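Local atomic coordinates of exocyst complex component EXO70 (Saccharomyces cerevisiae, PDB entry 2B1E), a protein that takes part in assembling the exocyst, the complex that tethers secretory vesicles to sites of exocytosis in the secretory pathway. Residues A[98-102]-A[103-107]; A[145-148]-A[149-153]. All blocks are in the same frame, centred on the assembly; numbering follows the deposited sequence.

Contact 1 (A[98-102]-A[103-107]); sequences KPFDP and QINIT
Asp101 and Gln103 meet at an N-cap, the point where the chain leaving helix 66-94 winds into the short helix 102-108. OD1 of Asp101 accepts a weak bond from the backbone N of Gln103; its angle of 121° is poor and the place of OD1 is not certain. With Asp101 CG opposite its own backbone N (chi1 -176°), the carboxylate reaches forward to the start of the helix, and the side chains of Asp101 and Gln103 run side by side in one direction. The carbonyl of Asp101 joins in, taking the N-H of Ile104 at 3.2 Å from above its plane. One residue on, Pro102 O receives Ile106 N at 2.9 Å in an almost straight bond, the first regular i to i+4 link of the helix.

The tight side is made by Phe100, Pro102 and Asn105. The side chains of Phe100 and Asn105 cross at about a right angle, with ring and amide planes 60° apart, and Asn105 ND2 comes to 3.1 Å from CE1 and 3.2 Å from CD1 of the Phe100 ring. Phe112 packs edge-to-face on Phe100, while Phe190 and Ala186 of helix 180-201 and Cys154 of helix 136-155 cover the buried Pro102.

The opposite character belongs to Ile104 and Thr107, both exposed. The end of the Ile104 side chain touches Asp101 only lightly, CD1 lying 4.2 Å from Asp101 CB. Gln103 bends at chi2 and carries its amide off to Ser182, whose OG is bonded to NE2. Further along the helix, Gln103 O is gripped twice by Thr107, by N at 3.0 Å and by OG1 at 2.9 Å, the two donors reaching it from opposite faces of the carbonyl plane.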
ATOM      1  N   LYS A  98       3.557  31.400  20.764  1.00 22.70           N
ATOM      2  CA  LYS A  98       4.115  30.386  21.660  1.00 25.92           C
ATOM      3  C   LYS A  98       3.897  28.962  21.160  1.00 26.63           C
ATOM      4  O   LYS A  98       2.966  28.692  20.396  1.00 27.74           O
ATOM      5  CB  LYS A  98       3.507  30.509  23.065  1.00 26.57           C
ATOM      6  CG  LYS A  98       3.426  31.926  23.608  1.00 27.29           C
ATOM      7  CD  LYS A  98       4.778  32.627  23.630  1.00 28.12           C
ATOM      8  CE  LYS A  98       4.636  34.040  24.204  1.00 28.26           C
ATOM      9  NZ  LYS A  98       5.917  34.820  24.194  1.00 28.59           N
ATOM     10  N   PRO A  99       4.762  28.028  21.585  1.00 27.16           N
ATOM     11  CA  PRO A  99       4.625  26.634  21.163  1.00 27.12           C
ATOM     12  C   PRO A  99       3.223  26.151  21.516  1.00 26.65           C
ATOM     13  O   PRO A  99       2.655  26.550  22.534  1.00 25.45           O
ATOM     14  CB  PRO A  99       5.705  25.922  21.972  1.00 27.83           C
ATOM     15  CG  PRO A  99       6.764  26.977  22.114  1.00 28.03           C
ATOM     16  CD  PRO A  99       5.948  28.204  22.442  1.00 28.17           C
ATOM     17  N   PHE A 100       2.660  25.294  20.679  1.00 25.73           N
ATOM     18  CA  PHE A 100       1.320  24.797  20.930  1.00 26.02           C
ATOM     19  C   PHE A 100       1.177  23.400  20.367  1.00 25.82           C
ATOM     20  O   PHE A 100       1.927  23.007  19.480  1.00 24.14           O
ATOM     21  CB  PHE A 100       0.293  25.730  20.284  1.00 24.81           C
ATOM     22  CG  PHE A 100       0.332  25.723  18.783  1.00 26.73           C
ATOM     23  CD1 PHE A 100      -0.270  24.689  18.061  1.00 25.76           C
ATOM     24  CD2 PHE A 100       0.995  26.725  18.091  1.00 25.81           C
ATOM     25  CE1 PHE A 100      -0.206  24.657  16.675  1.00 25.83           C
ATOM     26  CE2 PHE A 100       1.064  26.703  16.700  1.00 26.99           C
ATOM     27  CZ  PHE A 100       0.463  25.669  15.991  1.00 26.96           C
ATOM     28  N   ASP A 101       0.214  22.650  20.894  1.00 25.96           N
ATOM     29  CA  ASP A 101      -0.034  21.297  20.422  1.00 25.53           C
ATOM     30  C   ASP A 101      -0.891  21.407  19.164  1.00 22.85           C
ATOM     31  O   ASP A 101      -2.051  21.808  19.226  1.00 23.27           O
ATOM     32  CB  ASP A 101      -0.767  20.486  21.493  1.00 27.58           C
ATOM     33  CG  ASP A 101      -0.966  19.044  21.084  1.00 30.44           C
ATOM     34  OD1 ASP A 101      -1.411  18.812  19.941  1.00 31.73           O
ATOM     35  OD2 ASP A 101      -0.683  18.141  21.899  1.00 33.02           O
ATOM     36  N   PRO A 102      -0.321  21.056  18.001  1.00 24.06           N
ATOM     37  CA  PRO A 102      -1.022  21.116  16.710  1.00 24.76           C
ATOM     38  C   PRO A 102      -2.287  20.254  16.671  1.00 25.98           C
ATOM     39  O   PRO A 102      -3.274  20.614  16.029  1.00 25.75           O
ATOM     40  CB  PRO A 102       0.030  20.613  15.720  1.00 24.58           C
ATOM     41  CG  PRO A 102       1.341  20.902  16.413  1.00 24.78           C
ATOM     42  CD  PRO A 102       1.037  20.517  17.830  1.00 22.98           C
ATOM     43  N   GLN A 103      -2.243  19.118  17.360  1.00 27.59           N
ATOM     44  CA  GLN A 103      -3.371  18.188  17.404  1.00 28.92           C
ATOM     45  C   GLN A 103      -4.680  18.875  17.770  1.00 29.76           C
ATOM     46  O   GLN A 103      -5.748  18.450  17.332  1.00 30.58           O
ATOM     47  CB  GLN A 103      -3.089  17.059  18.397  1.00 28.37           C
ATOM     48  CG  GLN A 103      -4.143  15.969  18.407  1.00 28.95           C
ATOM     49  CD  GLN A 103      -4.408  15.412  17.021  1.00 28.63           C
ATOM     50  OE1 GLN A 103      -5.382  15.782  16.364  1.00 30.48           O
ATOM     51  NE2 GLN A 103      -3.533  14.529  16.564  1.00 29.48           N
ATOM     52  N   ILE A 104      -4.602  19.928  18.578  1.00 30.61           N
ATOM     53  CA  ILE A 104      -5.797  20.666  18.975  1.00 31.20           C
ATOM     54  C   ILE A 104      -6.364  21.392  17.758  1.00 32.20           C
ATOM     55  O   ILE A 104      -7.541  21.247  17.426  1.00 32.09           O
ATOM     56  CB  ILE A 104      -5.480  21.702  20.080  1.00 32.37           C
ATOM     57  CG1 ILE A 104      -5.105  20.974  21.375  1.00 31.66           C
ATOM     58  CG2 ILE A 104      -6.674  22.637  20.283  1.00 32.67           C
ATOM     59  CD1 ILE A 104      -4.600  21.879  22.471  1.00 33.29           C
ATOM     60  N   ASN A 105      -5.515  22.167  17.089  1.00 32.20           N
ATOM     61  CA  ASN A 105      -5.930  22.903  15.901  1.00 32.91           C
ATOM     62  C   ASN A 105      -6.528  21.944  14.876  1.00 32.79           C
ATOM     63  O   ASN A 105      -7.578  22.218  14.292  1.00 31.59           O
ATOM     64  CB  ASN A 105      -4.729  23.631  15.295  1.00 34.03           C
ATOM     65  CG  ASN A 105      -4.185  24.705  16.206  1.00 34.03           C
ATOM     66  OD1 ASN A 105      -4.574  25.872  16.113  1.00 37.86           O
ATOM     67  ND2 ASN A 105      -3.296  24.317  17.111  1.00 32.50           N
ATOM     68  N   ILE A 106      -5.854  20.818  14.663  1.00 33.56           N
ATOM     69  CA  ILE A 106      -6.328  19.819  13.710  1.00 35.96           C
ATOM     70  C   ILE A 106      -7.729  19.337  14.086  1.00 37.53           C
ATOM     71  O   ILE A 106      -8.656  19.399  13.278  1.00 37.79           O
ATOM     72  CB  ILE A 106      -5.383  18.602  13.664  1.00 35.29           C
ATOM     73  CG1 ILE A 106      -4.035  19.013  13.068  1.00 34.09           C
ATOM     74  CG2 ILE A 106      -6.010  17.483  12.847  1.00 36.00           C
ATOM     75  CD1 ILE A 106      -3.017  17.899  13.046  1.00 32.71           C
ATOM     76  N   THR A 107      -7.876  18.862  15.317  1.00 39.37           N
ATOM     77  CA  THR A 107      -9.160  18.369  15.793  1.00 41.31           C
ATOM     78  C   THR A 107     -10.241  19.438  15.690  1.00 41.90           C
ATOM     79  O   THR A 107     -11.368  19.149  15.288  1.00 42.97           O
ATOM     80  CB  THR A 107      -9.059  17.887  17.255  1.00 42.30           C
ATOM     81  OG1 THR A 107      -8.125  16.803  17.331  1.00 43.37           O
ATOM     82  CG2 THR A 107     -10.415  17.416  17.763  1.00 43.17           C
TER

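Contact 2 (A[145-148]-A[149-153]); sequences GERS and KLILK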
ATOM      1  N   GLY A 145      16.850  30.433  13.272  1.00 19.23           N
ATOM      2  CA  GLY A 145      16.974  29.833  14.587  1.00 20.29           C
ATOM      3  C   GLY A 145      15.711  29.923  15.418  1.00 19.67           C
ATOM      4  O   GLY A 145      15.294  28.937  16.019  1.00 20.28           O
ATOM      5  N   GLU A 146      15.093  31.097  15.449  1.00 19.50           N
ATOM      6  CA  GLU A 146      13.882  31.284  16.235  1.00 19.06           C
ATOM      7  C   GLU A 146      12.692  30.493  15.696  1.00 19.81           C
ATOM      8  O   GLU A 146      11.939  29.902  16.468  1.00 20.51           O
ATOM      9  CB  GLU A 146      13.520  32.769  16.317  1.00 20.32           C
ATOM     10  CG  GLU A 146      14.497  33.616  17.127  1.00 19.99           C
ATOM     11  CD  GLU A 146      14.777  33.041  18.509  1.00 23.71           C
ATOM     12  OE1 GLU A 146      13.821  32.834  19.289  1.00 22.04           O
ATOM     13  OE2 GLU A 146      15.961  32.796  18.819  1.00 23.57           O
ATOM     14  N   ARG A 147      12.521  30.482  14.379  1.00 17.15           N
ATOM     15  CA  ARG A 147      11.418  29.758  13.771  1.00 18.70           C
ATOM     16  C   ARG A 147      11.528  28.246  13.945  1.00 20.05           C
ATOM     17  O   ARG A 147      10.565  27.597  14.346  1.00 20.00           O
ATOM     18  CB  ARG A 147      11.309  30.096  12.281  1.00 19.45           C
ATOM     19  CG  ARG A 147      10.801  31.506  11.991  1.00 16.98           C
ATOM     20  CD  ARG A 147       9.393  31.697  12.539  1.00 18.57           C
ATOM     21  NE  ARG A 147       8.487  30.665  12.044  1.00 18.96           N
ATOM     22  CZ  ARG A 147       7.253  30.467  12.499  1.00 18.89           C
ATOM     23  NH1 ARG A 147       6.767  31.234  13.469  1.00 18.40           N
ATOM     24  NH2 ARG A 147       6.508  29.498  11.992  1.00 15.39           N
ATOM     25  N   SER A 148      12.695  27.681  13.654  1.00 22.75           N
ATOM     26  CA  SER A 148      12.850  26.239  13.780  1.00 24.39           C
ATOM     27  C   SER A 148      12.723  25.775  15.231  1.00 25.32           C
ATOM     28  O   SER A 148      12.285  24.656  15.489  1.00 25.35           O
ATOM     29  CB  SER A 148      14.183  25.769  13.169  1.00 26.02           C
ATOM     30  OG  SER A 148      15.289  26.382  13.793  1.00 25.66           O
ATOM     31  N   LYS A 149      13.083  26.629  16.181  1.00 24.27           N
ATOM     32  CA  LYS A 149      12.958  26.245  17.581  1.00 24.79           C
ATOM     33  C   LYS A 149      11.482  26.181  17.967  1.00 23.67           C
ATOM     34  O   LYS A 149      11.040  25.226  18.607  1.00 23.31           O
ATOM     35  CB  LYS A 149      13.701  27.232  18.489  1.00 27.68           C
ATOM     36  CG  LYS A 149      15.218  27.133  18.387  1.00 32.08           C
ATOM     37  CD  LYS A 149      15.927  27.894  19.505  1.00 35.84           C
ATOM     38  CE  LYS A 149      15.642  29.394  19.471  1.00 38.61           C
ATOM     39  NZ  LYS A 149      14.248  29.731  19.901  1.00 40.27           N
ATOM     40  N   LEU A 150      10.725  27.191  17.556  1.00 22.86           N
ATOM     41  CA  LEU A 150       9.302  27.267  17.850  1.00 22.77           C
ATOM     42  C   LEU A 150       8.565  26.045  17.284  1.00 24.39           C
ATOM     43  O   LEU A 150       7.832  25.356  18.001  1.00 22.12           O
ATOM     44  CB  LEU A 150       8.716  28.538  17.236  1.00 22.30           C
ATOM     45  CG  LEU A 150       7.386  29.112  17.748  1.00 25.22           C
ATOM     46  CD1 LEU A 150       6.793  30.001  16.666  1.00 22.61           C
ATOM     47  CD2 LEU A 150       6.404  28.013  18.108  1.00 24.69           C
ATOM     48  N   ILE A 151       8.764  25.787  15.995  1.00 25.04           N
ATOM     49  CA  ILE A 151       8.107  24.670  15.322  1.00 25.72           C
ATOM     50  C   ILE A 151       8.488  23.318  15.917  1.00 26.85           C
ATOM     51  O   ILE A 151       7.639  22.439  16.073  1.00 26.46           O
ATOM     52  CB  ILE A 151       8.435  24.673  13.815  1.00 25.16           C
ATOM     53  CG1 ILE A 151       7.952  25.987  13.196  1.00 23.90           C
ATOM     54  CG2 ILE A 151       7.765  23.477  13.126  1.00 23.43           C
ATOM     55  CD1 ILE A 151       8.348  26.174  11.742  1.00 26.23           C
ATOM     56  N   LEU A 152       9.761  23.141  16.243  1.00 28.91           N
ATOM     57  CA  LEU A 152      10.195  21.881  16.829  1.00 30.35           C
ATOM     58  C   LEU A 152       9.465  21.619  18.151  1.00 30.77           C
ATOM     59  O   LEU A 152       9.144  20.472  18.474  1.00 30.03           O
ATOM     60  CB  LEU A 152      11.706  21.892  17.037  1.00 32.02           C
ATOM     61  CG  LEU A 152      12.517  21.772  15.741  1.00 34.81           C
ATOM     62  CD1 LEU A 152      13.996  21.966  16.038  1.00 35.80           C
ATOM     63  CD2 LEU A 152      12.269  20.402  15.097  1.00 35.09           C
ATOM     64  N   LYS A 153       9.194  22.686  18.902  1.00 29.72           N
ATOM     65  CA  LYS A 153       8.490  22.572  20.178  1.00 30.01           C
ATOM     66  C   LYS A 153       7.033  22.179  19.944  1.00 29.77           C
ATOM     67  O   LYS A 153       6.429  21.483  20.757  1.00 29.53           O
ATOM     68  CB  LYS A 153       8.550  23.898  20.941  1.00 30.67           C
ATOM     69  CG  LYS A 153       9.908  24.209  21.562  1.00 30.92           C
ATOM     70  CD  LYS A 153       9.948  25.636  22.093  1.00 31.82           C
ATOM     71  CE  LYS A 153      11.252  25.934  22.819  1.00 31.80           C
ATOM     72  NZ  LYS A 153      11.355  25.186  24.098  1.00 33.20           N
TER
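Gly145 and Lys149 form the first of four successive i to i+4 bonds that join 145-148 to 149-153 in the C-terminal half of the alpha-helix 136-155. Gly145 O takes the N-H of Lys149, and the aliphatic chain of the lysine lies against the same carbonyl. Glu146, next in line, forms an i to i+3 salt bridge: Lys149 NZ reaches Glu146 OE1 at 3.2 Å from above the carboxylate plane, 55° out of it. Bends at chi3 and chi4 (-62° and 72°) bring NZ back to the carboxylate, and the two side chains lie side by side. The bridge lies near helix 66-94, whose Ile91 and Leu94 touch Glu146.

Arg147 is buried and folded at chi2 and chi3. Its NH1 lies 3.4 Å from Leu150 CD1 and its NH2 3.8 Å from Ile151 CD1, a methyl group by each of these two nitrogens. NH2 also forms a salt bridge with Glu194, and NH1 is hydrogen-bonded to Tyr115 OH. Arg147 O accepts Ile151 N in a nearly straight bond of 3.0 Å. Ser148 turns its hydroxyl back along the helix to Val144 O, while Ser148 O accepts Leu152 N at 3.0 Å from above the carbonyl plane.

In the fold
Contact 1 closes before contact 2 opens along the chain, and their centres lie about 15 Å apart. The loop of contact 1 runs against helix 136-155: Pro99 CG packs at 3.5 Å on Lys153 CD, and Pro99 CA lies 3.8 Å from Leu150 CD2. Both lean on helix 180-201, where Phe190 touches Phe100 and Pro102 of contact 1 and Ile151 of contact 2. Helix 209-233 adds Leu220 against Ile151 and Leu152. A helix start and the C-terminal half of another helix are thus joined by nonpolar packing within an elongated, all-helical rod; the centres of contacts 1 and 2 lie about 29 Å and 33 Å from the centre of the chain.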